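Local coordinates for tRNA (cytosine(72)-C(5))-methyltransferase (PDB 5ZVE), which methylates the C5 position of cytosine 72 in several tRNAs, using S-adenosyl-L-methionine as the methyl donor, at residues A97-S100 / V101-A105; M142-K145 / E146-A150; L235-M238 / E239-I242. One frame throughout, in Å; residues are numbered along the deposited sequence.

Contact 1 of 3, residues A97-S100 / V101-A105; sequences AAES and VYQGA
Q103 and E99 lie side by side one turn apart where helix 95-101 ends, and Q103 NE2 reaches that neighbour twice, once directly and once through a water. Q103 NE2 makes a 2.9 Å hydrogen bond to E99 O, which sits close to the plane of the amide, although the donor stands above the plane of that carbonyl. The second N-H goes to a water 2.7 Å from Q103 NE2, and the same water donates to E99 OE2. Carboxylate and amide are only 25° apart in tilt, nearly coplanar, and a long side chain with a neutral donor at its end suits this double task. With an alanine here, E99 O and the bridging water would lose their side-chain donor, and the E99 carboxylate would probably be freer to turn.

Backbone bonds close the last turns. V101 N donates to A97 O at 3.0 Å, almost straight, and Y102 N donates to A98 O. A97 O takes a second bond from S100 OG, 2.7 Å away; a chi1 of 60° swings this hydroxyl back over the preceding turn.

Van der Waals contact across the turn is slight, S100 CB lying 3.7 Å from A105 CB. V101 turns its branched side chain to L107 and V135, while Y102 packs edge-to-face with F163 and bonds through OH to R30 O.

S100 O accepts from Q103 N and, at 2.9 Å, from A105 N, the two donors coming from opposite faces of its plane. G104 N bonds to V101 O at 2.9 Å, and G104 has a phi of 117°, where a side chain would jam against the preceding carbonyl oxygen. This is the Schellman motif, a classic C-terminal helix stop, here leading the chain of the PUA domain from helix 95-101 towards strand 107-108.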
ATOM      1  N   ALA A  97      -4.542   5.702  15.495  1.00 23.26           N
ATOM      2  CA  ALA A  97      -3.920   4.868  16.520  1.00 31.48           C
ATOM      3  C   ALA A  97      -4.538   3.475  16.544  1.00 26.15           C
ATOM      4  O   ALA A  97      -3.839   2.478  16.717  1.00 27.70           O
ATOM      5  CB  ALA A  97      -4.049   5.524  17.887  1.00 26.99           C
ATOM      6  N   ALA A  98      -5.856   3.423  16.381  1.00 25.47           N
ATOM      7  CA  ALA A  98      -6.595   2.167  16.421  1.00 24.16           C
ATOM      8  C   ALA A  98      -6.170   1.188  15.329  1.00 22.04           C
ATOM      9  O   ALA A  98      -6.097  -0.017  15.568  1.00 21.96           O
ATOM     10  CB  ALA A  98      -8.075   2.442  16.322  1.00 20.86           C
ATOM     11  N   GLU A  99      -5.894   1.704  14.133  1.00 23.51           N
ATOM     12  CA  GLU A  99      -5.511   0.858  13.005  1.00 21.64           C
ATOM     13  C   GLU A  99      -4.129   0.232  13.217  1.00 22.29           C
ATOM     14  O   GLU A  99      -3.875  -0.892  12.787  1.00 22.23           O
ATOM     15  CB  GLU A  99      -5.538   1.658  11.695  1.00 23.47           C
ATOM     16  CG  GLU A  99      -5.105   0.861  10.469  1.00 31.17           C
ATOM     17  CD  GLU A  99      -5.093   1.687   9.190  1.00 36.57           C
ATOM     18  OE1 GLU A  99      -6.024   2.495   8.995  1.00 41.11           O
ATOM     19  OE2 GLU A  99      -4.166   1.510   8.369  1.00 40.13           O
ATOM     20  N   SER A 100      -3.235   0.960  13.879  1.00 20.27           N
ATOM     21  CA  SER A 100      -1.899   0.444  14.142  1.00 24.40           C
ATOM     22  C   SER A 100      -1.920  -0.583  15.286  1.00 21.24           C
ATOM     23  O   SER A 100      -1.273  -1.625  15.195  1.00 20.56           O
ATOM     24  CB  SER A 100      -0.937   1.595  14.450  1.00 18.91           C
ATOM     25  OG  SER A 100      -1.370   2.321  15.582  1.00 28.27           O
ATOM     26  N   VAL A 101      -2.677  -0.290  16.343  1.00 19.23           N
ATOM     27  CA  VAL A 101      -2.899  -1.233  17.443  1.00 20.75           C
ATOM     28  C   VAL A 101      -3.516  -2.540  16.938  1.00 21.52           C
ATOM     29  O   VAL A 101      -3.137  -3.633  17.361  1.00 18.88           O
ATOM     30  CB  VAL A 101      -3.814  -0.612  18.529  1.00 19.66           C
ATOM     31  CG1 VAL A 101      -4.298  -1.662  19.516  1.00 17.87           C
ATOM     32  CG2 VAL A 101      -3.094   0.523  19.247  1.00 18.40           C
ATOM     33  N   TYR A 102      -4.464  -2.400  16.018  1.00 19.33           N
ATOM     34  CA  TYR A 102      -5.113  -3.503  15.316  1.00 18.29           C
ATOM     35  C   TYR A 102      -4.103  -4.459  14.674  1.00 22.41           C
ATOM     36  O   TYR A 102      -4.406  -5.625  14.427  1.00 21.94           O
ATOM     37  CB  TYR A 102      -6.046  -2.919  14.249  1.00 20.48           C
ATOM     38  CG  TYR A 102      -7.017  -3.865  13.569  1.00 21.33           C
ATOM     39  CD1 TYR A 102      -8.089  -4.410  14.262  1.00 23.65           C
ATOM     40  CD2 TYR A 102      -6.908  -4.145  12.214  1.00 20.70           C
ATOM     41  CE1 TYR A 102      -8.994  -5.246  13.640  1.00 22.77           C
ATOM     42  CE2 TYR A 102      -7.812  -4.976  11.581  1.00 19.13           C
ATOM     43  CZ  TYR A 102      -8.852  -5.522  12.299  1.00 24.54           C
ATOM     44  OH  TYR A 102      -9.757  -6.352  11.676  1.00 27.74           O
ATOM     45  N   GLN A 103      -2.902  -3.955  14.406  1.00 15.97           N
ATOM     46  CA  GLN A 103      -1.875  -4.749  13.745  1.00 25.58           C
ATOM     47  C   GLN A 103      -0.671  -5.006  14.649  1.00 20.90           C
ATOM     48  O   GLN A 103       0.326  -5.571  14.211  1.00 23.54           O
ATOM     49  CB  GLN A 103      -1.435  -4.057  12.453  1.00 19.56           C
ATOM     50  CG  GLN A 103      -2.609  -3.630  11.599  1.00 23.82           C
ATOM     51  CD  GLN A 103      -2.198  -2.838  10.380  1.00 26.25           C
ATOM     52  OE1 GLN A 103      -1.432  -3.315   9.548  1.00 22.98           O
ATOM     53  NE2 GLN A 103      -2.707  -1.614  10.270  1.00 30.37           N
ATOM     54  N   GLY A 104      -0.761  -4.582  15.906  1.00 20.18           N
ATOM     55  CA  GLY A 104       0.244  -4.942  16.895  1.00 22.32           C
ATOM     56  C   GLY A 104       1.051  -3.807  17.494  1.00 20.66           C
ATOM     57  O   GLY A 104       1.906  -4.042  18.344  1.00 22.73           O
ATOM     58  N   ALA A 105       0.784  -2.576  17.071  1.00 20.60           N
ATOM     59  CA  ALA A 105       1.458  -1.421  17.663  1.00 20.92           C
ATOM     60  C   ALA A 105       1.031  -1.221  19.107  1.00 26.43           C
ATOM     61  O   ALA A 105      -0.072  -1.604  19.496  1.00 24.00           O
ATOM     62  CB  ALA A 105       1.173  -0.158  16.862  1.00 18.38           C
TER
HETATM   63  O   HOH W   1      -2.069   0.135   8.333  1.00 37.57           O

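Contact 2 of 3, residues M142-K145 / E146-A150; sequences MDYK and EMTEA
E146 and M142 meet with their side chains crossing at about a right angle: M142 CG lies 3.7 Å from E146 OE1, so the long thioether chain runs past the carboxylate as well as the aliphatic part of E146. Next, M147 N donates to D143 O at 3.0 Å, opening the helical turn. D143 holds the N-cap position, yet its side chain makes no capping bond; OD1 instead accepts from E121 N. The flexible chain of M147 bends back at its end and lays CE 3.4 Å from M142 O, while its CB packs against M142 CB, and it also packs on V112. Helix 144-147 is a short helical element of the PUA domain, inserted between strands 134-140 and 154-161, with M147 buried on it and M142 buried just before it. T148 sends N to Y144 O, and its branched side chain sits by the Y144 ring: T148 OG1 rides over one face, offset toward the rim, and T148 CG2 comes within 3.5 Å of Y144 CE1. T148 OG1 is also 3.0 Å from Y144 O and 3.2 Å from K145 O, acceptors that compete for its one proton. E149 forms a salt bridge on the exposed side, its OE2 using the syn lone pair toward K145 NZ at 3.0 Å; the extended lysine turns only at chi4 (54°) to present NZ. Finally, A150, small enough to fit beside A109, places CB 4.0 Å from M142 CE.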
ATOM      1  N   MET A 142      -0.169   4.175  32.010  1.00 34.03           N
ATOM      2  CA  MET A 142      -0.487   5.492  32.547  1.00 30.67           C
ATOM      3  C   MET A 142      -1.806   5.431  33.288  1.00 31.99           C
ATOM      4  O   MET A 142      -2.665   4.611  32.971  1.00 29.12           O
ATOM      5  CB  MET A 142      -0.578   6.545  31.439  1.00 31.73           C
ATOM      6  CG  MET A 142       0.692   6.769  30.650  1.00 33.62           C
ATOM      7  SD  MET A 142       0.428   8.016  29.373  1.00 36.82           S
ATOM      8  CE  MET A 142       2.094   8.309  28.792  1.00 30.43           C
ATOM      9  N   ASP A 143      -1.969   6.303  34.274  1.00 34.88           N
ATOM     10  CA  ASP A 143      -3.263   6.475  34.912  1.00 36.43           C
ATOM     11  C   ASP A 143      -4.173   7.204  33.932  1.00 32.73           C
ATOM     12  O   ASP A 143      -3.695   7.732  32.928  1.00 36.80           O
ATOM     13  CB  ASP A 143      -3.133   7.254  36.219  1.00 32.80           C
ATOM     14  CG  ASP A 143      -2.238   6.558  37.224  1.00 42.68           C
ATOM     15  OD1 ASP A 143      -2.309   5.314  37.321  1.00 42.83           O
ATOM     16  OD2 ASP A 143      -1.468   7.254  37.922  1.00 47.46           O
ATOM     17  N   TYR A 144      -5.473   7.220  34.211  1.00 30.47           N
ATOM     18  CA  TYR A 144      -6.420   7.941  33.366  1.00 29.97           C
ATOM     19  C   TYR A 144      -5.973   9.372  33.087  1.00 33.07           C
ATOM     20  O   TYR A 144      -5.963   9.813  31.938  1.00 34.89           O
ATOM     21  CB  TYR A 144      -7.813   7.968  33.990  1.00 33.16           C
ATOM     22  CG  TYR A 144      -8.710   8.973  33.305  1.00 28.86           C
ATOM     23  CD1 TYR A 144      -9.283   8.690  32.072  1.00 27.13           C
ATOM     24  CD2 TYR A 144      -8.956  10.215  33.873  1.00 29.79           C
ATOM     25  CE1 TYR A 144     -10.088   9.607  31.435  1.00 24.54           C
ATOM     26  CE2 TYR A 144      -9.758  11.143  33.237  1.00 28.24           C
ATOM     27  CZ  TYR A 144     -10.321  10.834  32.018  1.00 24.58           C
ATOM     28  OH  TYR A 144     -11.128  11.754  31.383  1.00 28.78           O
ATOM     29  N   LYS A 145      -5.616  10.088  34.148  1.00 35.70           N
ATOM     30  CA  LYS A 145      -5.278  11.505  34.052  1.00 37.21           C
ATOM     31  C   LYS A 145      -4.124  11.765  33.090  1.00 38.03           C
ATOM     32  O   LYS A 145      -4.224  12.626  32.217  1.00 42.92           O
ATOM     33  CB  LYS A 145      -4.935  12.061  35.434  1.00 39.78           C
ATOM     34  CG  LYS A 145      -4.546  13.534  35.434  1.00 48.42           C
ATOM     35  CD  LYS A 145      -4.305  14.043  36.853  1.00 56.32           C
ATOM     36  CE  LYS A 145      -3.889  15.509  36.862  1.00 58.14           C
ATOM     37  NZ  LYS A 145      -4.862  16.377  36.140  1.00 60.28           N
ATOM     38  N   GLU A 146      -3.034  11.019  33.244  1.00 36.58           N
ATOM     39  CA  GLU A 146      -1.860  11.209  32.394  1.00 39.09           C
ATOM     40  C   GLU A 146      -2.117  10.758  30.957  1.00 38.84           C
ATOM     41  O   GLU A 146      -1.620  11.359  30.003  1.00 35.21           O
ATOM     42  CB  GLU A 146      -0.655  10.454  32.961  1.00 40.20           C
ATOM     43  CG  GLU A 146       0.633  10.712  32.193  1.00 38.11           C
ATOM     44  CD  GLU A 146       1.768   9.807  32.625  1.00 41.92           C
ATOM     45  OE1 GLU A 146       1.550   8.962  33.521  1.00 41.25           O
ATOM     46  OE2 GLU A 146       2.870   9.925  32.048  1.00 42.48           O
ATOM     47  N   MET A 147      -2.895   9.691  30.820  1.00 38.55           N
ATOM     48  CA  MET A 147      -3.237   9.127  29.517  1.00 37.84           C
ATOM     49  C   MET A 147      -3.967  10.143  28.630  1.00 35.99           C
ATOM     50  O   MET A 147      -3.718  10.229  27.426  1.00 34.72           O
ATOM     51  CB  MET A 147      -4.090   7.870  29.717  1.00 39.30           C
ATOM     52  CG  MET A 147      -4.275   7.003  28.489  1.00 31.95           C
ATOM     53  SD  MET A 147      -5.281   5.546  28.858  1.00 29.28           S
ATOM     54  CE  MET A 147      -4.175   4.607  29.910  1.00 24.13           C
ATOM     55  N   THR A 148      -4.872  10.911  29.232  1.00 39.37           N
ATOM     56  CA  THR A 148      -5.667  11.892  28.494  1.00 41.40           C
ATOM     57  C   THR A 148      -4.989  13.256  28.386  1.00 41.49           C
ATOM     58  O   THR A 148      -5.534  14.172  27.773  1.00 44.51           O
ATOM     59  CB  THR A 148      -7.054  12.102  29.150  1.00 35.78           C
ATOM     60  OG1 THR A 148      -6.888  12.321  30.555  1.00 34.93           O
ATOM     61  CG2 THR A 148      -7.944  10.890  28.938  1.00 32.12           C
ATOM     62  N   GLU A 149      -3.806  13.394  28.982  1.00 42.32           N
ATOM     63  CA  GLU A 149      -3.121  14.688  28.994  1.00 46.42           C
ATOM     64  C   GLU A 149      -1.733  14.682  28.345  1.00 43.23           C
ATOM     65  O   GLU A 149      -1.347  15.655  27.697  1.00 41.72           O
ATOM     66  CB  GLU A 149      -3.012  15.199  30.431  1.00 42.74           C
ATOM     67  CG  GLU A 149      -4.349  15.574  31.043  1.00 45.44           C
ATOM     68  CD  GLU A 149      -4.247  15.874  32.521  1.00 52.02           C
ATOM     69  OE1 GLU A 149      -3.145  15.714  33.086  1.00 54.70           O
ATOM     70  OE2 GLU A 149      -5.271  16.268  33.120  1.00 58.85           O
ATOM     71  N   ALA A 150      -0.980  13.603  28.537  1.00 43.24           N
ATOM     72  CA  ALA A 150       0.376  13.505  27.999  1.00 39.03           C
ATOM     73  C   ALA A 150       0.429  13.799  26.507  1.00 44.21           C
ATOM     74  O   ALA A 150      -0.522  13.520  25.772  1.00 44.35           O
ATOM     75  CB  ALA A 150       0.957  12.132  28.282  1.00 37.19           C
TER

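Contact 3 of 3, residues L235-M238 / E239-I242; sequences LRKM and EENI
M238 and I242 form the packed side of this helical turn, their chains crossing obliquely with M238 CG 4.0 Å from I242 CD1. I242 CG1 is set anti to its own carbonyl carbon (chi1 -77°), which lays it back along the preceding turn, 3.2 Å from M238 O. M238 O also accepts a hydrogen bond from I242 N at 2.9 Å. Both residues rest on L252, and M238 also reaches A227 and A206. L235, whose own carbonyl takes the bond from E239 N, lies on D229 and Q254. The long, unbranched methionine reaches several neighbours at once, and L235 and I242 add branched apolar groups beside the strands.

N241 is buried too, but is polar for a reason. Its N donates to K237 O at 3.0 Å, and its amide is satisfied at both ends: ND2 bonds to P208 O, in the loop that binds S-adenosyl-L-methionine, and OD1 accepts from R244 NH1. Helix 232-245 is the crossover of a right-handed beta-alpha-beta unit joining the parallel strands 225-229 and 250-254 of the Rossmann-like class I methyltransferase fold, with the apolar flank against the strands and the charged residues R236, K237, E239 and E240 exposed.

On that exposed side the contacts thin out. K237 bends at chi2 (59°), and its NZ stays 3.8 Å from E240 OE1, a long salt bridge between chains that cross at about a right angle. E240 N makes just a weak bond, 3.3 Å, to R236 O. R236 approaches E240 through its aliphatic part, R236 CG lying 4.0 Å from E240 OE2, while its guanidinium extends past without touching either carboxylate: R236 NE remains 5.9 Å from E239 OE1, where any attraction would probably be weak and screened by solvent.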
ATOM      1  N   LEU A 235       7.108  14.428  -1.117  1.00 40.09           N
ATOM      2  CA  LEU A 235       8.406  14.501  -1.780  1.00 39.53           C
ATOM      3  C   LEU A 235       9.540  14.614  -0.764  1.00 36.74           C
ATOM      4  O   LEU A 235      10.621  14.073  -0.968  1.00 39.94           O
ATOM      5  CB  LEU A 235       8.452  15.677  -2.754  1.00 36.29           C
ATOM      6  CG  LEU A 235       7.793  15.417  -4.105  1.00 37.83           C
ATOM      7  CD1 LEU A 235       7.848  16.663  -4.965  1.00 35.69           C
ATOM      8  CD2 LEU A 235       8.474  14.257  -4.798  1.00 38.81           C
ATOM      9  N   ARG A 236       9.291  15.335   0.322  1.00 42.44           N
ATOM     10  CA  ARG A 236      10.260  15.440   1.409  1.00 42.19           C
ATOM     11  C   ARG A 236      10.533  14.071   2.032  1.00 43.11           C
ATOM     12  O   ARG A 236      11.677  13.732   2.337  1.00 40.73           O
ATOM     13  CB  ARG A 236       9.765  16.419   2.474  1.00 41.47           C
ATOM     14  CG  ARG A 236      10.721  16.620   3.636  1.00 53.72           C
ATOM     15  CD  ARG A 236      10.232  17.732   4.547  1.00 53.62           C
ATOM     16  NE  ARG A 236       9.846  18.912   3.780  1.00 60.34           N
ATOM     17  CZ  ARG A 236       9.507  20.080   4.316  1.00 67.58           C
ATOM     18  NH1 ARG A 236       9.505  20.234   5.634  1.00 74.61           N
ATOM     19  NH2 ARG A 236       9.173  21.097   3.534  1.00 62.26           N
ATOM     20  N   LYS A 237       9.474  13.292   2.238  1.00 41.40           N
ATOM     21  CA  LYS A 237       9.622  11.929   2.726  1.00 35.70           C
ATOM     22  C   LYS A 237      10.375  11.083   1.708  1.00 38.29           C
ATOM     23  O   LYS A 237      11.172  10.212   2.072  1.00 37.58           O
ATOM     24  CB  LYS A 237       8.258  11.308   3.030  1.00 37.85           C
ATOM     25  CG  LYS A 237       8.349   9.912   3.632  1.00 41.63           C
ATOM     26  CD  LYS A 237       9.139   9.939   4.931  1.00 38.40           C
ATOM     27  CE  LYS A 237       9.237   8.559   5.556  1.00 48.03           C
ATOM     28  NZ  LYS A 237       9.989   8.587   6.843  1.00 51.03           N
ATOM     29  N   MET A 238      10.126  11.348   0.430  1.00 35.36           N
ATOM     30  CA  MET A 238      10.777  10.604  -0.640  1.00 33.13           C
ATOM     31  C   MET A 238      12.277  10.878  -0.674  1.00 35.71           C
ATOM     32  O   MET A 238      13.072   9.977  -0.950  1.00 35.12           O
ATOM     33  CB  MET A 238      10.141  10.941  -1.990  1.00 30.86           C
ATOM     34  CG  MET A 238      10.787  10.248  -3.166  1.00 31.52           C
ATOM     35  SD  MET A 238       9.688  10.120  -4.589  1.00 32.24           S
ATOM     36  CE  MET A 238      10.721   9.191  -5.705  1.00 29.97           C
ATOM     37  N   GLU A 239      12.659  12.122  -0.389  1.00 34.82           N
ATOM     38  CA  GLU A 239      14.071  12.489  -0.301  1.00 40.97           C
ATOM     39  C   GLU A 239      14.785  11.688   0.786  1.00 33.19           C
ATOM     40  O   GLU A 239      15.913  11.233   0.596  1.00 32.14           O
ATOM     41  CB  GLU A 239      14.225  13.989  -0.024  1.00 38.34           C
ATOM     42  CG  GLU A 239      13.992  14.882  -1.231  1.00 44.19           C
ATOM     43  CD  GLU A 239      13.903  16.357  -0.867  1.00 47.86           C
ATOM     44  OE1 GLU A 239      14.017  16.685   0.332  1.00 51.32           O
ATOM     45  OE2 GLU A 239      13.723  17.189  -1.781  1.00 61.00           O
ATOM     46  N   GLU A 240      14.119  11.524   1.924  1.00 33.50           N
ATOM     47  CA  GLU A 240      14.678  10.764   3.035  1.00 36.84           C
ATOM     48  C   GLU A 240      14.794   9.287   2.678  1.00 37.32           C
ATOM     49  O   GLU A 240      15.793   8.641   2.991  1.00 38.19           O
ATOM     50  CB  GLU A 240      13.816  10.932   4.289  1.00 35.59           C
ATOM     51  CG  GLU A 240      13.653  12.373   4.746  1.00 36.62           C
ATOM     52  CD  GLU A 240      12.610  12.528   5.838  1.00 46.55           C
ATOM     53  OE1 GLU A 240      12.309  11.530   6.529  1.00 52.73           O
ATOM     54  OE2 GLU A 240      12.088  13.649   6.005  1.00 55.47           O
ATOM     55  N   ASN A 241      13.767   8.766   2.010  1.00 37.64           N
ATOM     56  CA  ASN A 241      13.767   7.381   1.556  1.00 33.43           C
ATOM     57  C   ASN A 241      14.898   7.103   0.579  1.00 37.23           C
ATOM     58  O   ASN A 241      15.544   6.059   0.647  1.00 39.19           O
ATOM     59  CB  ASN A 241      12.428   7.027   0.909  1.00 30.11           C
ATOM     60  CG  ASN A 241      11.297   6.937   1.915  1.00 29.90           C
ATOM     61  OD1 ASN A 241      11.525   6.778   3.115  1.00 31.34           O
ATOM     62  ND2 ASN A 241      10.067   7.029   1.426  1.00 31.71           N
ATOM     63  N   ILE A 242      15.136   8.048  -0.323  1.00 33.68           N
ATOM     64  CA  ILE A 242      16.191   7.925  -1.316  1.00 33.43           C
ATOM     65  C   ILE A 242      17.567   7.868  -0.654  1.00 36.94           C
ATOM     66  O   ILE A 242      18.394   7.007  -0.977  1.00 39.65           O
ATOM     67  CB  ILE A 242      16.139   9.094  -2.318  1.00 33.97           C
ATOM     68  CG1 ILE A 242      15.002   8.878  -3.318  1.00 35.91           C
ATOM     69  CG2 ILE A 242      17.449   9.223  -3.061  1.00 31.12           C
ATOM     70  CD1 ILE A 242      14.702  10.088  -4.180  1.00 35.77           C
TER

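All three contacts are local, each between residues three to five apart along a helix or at its end, and none touches another. Contacts 1 and 2 both belong to the PUA domain, with centres 19 Å apart and nearest atoms about 11 Å apart; contact 3 lies in the methyltransferase domain, its centre 25 Å from that of contact 1 and 34 Å from that of contact 2. Of the two PUA contacts, contact 1 is nearer the probable active site: the side chain of E99 is about 12 Å from that of C323, the predicted nucleophile. Contact 3 is closest to the cofactor site, the N241 side chain lying about 7 Å from bound S-adenosyl-L-homocysteine. Contact 2 is remote from both sites.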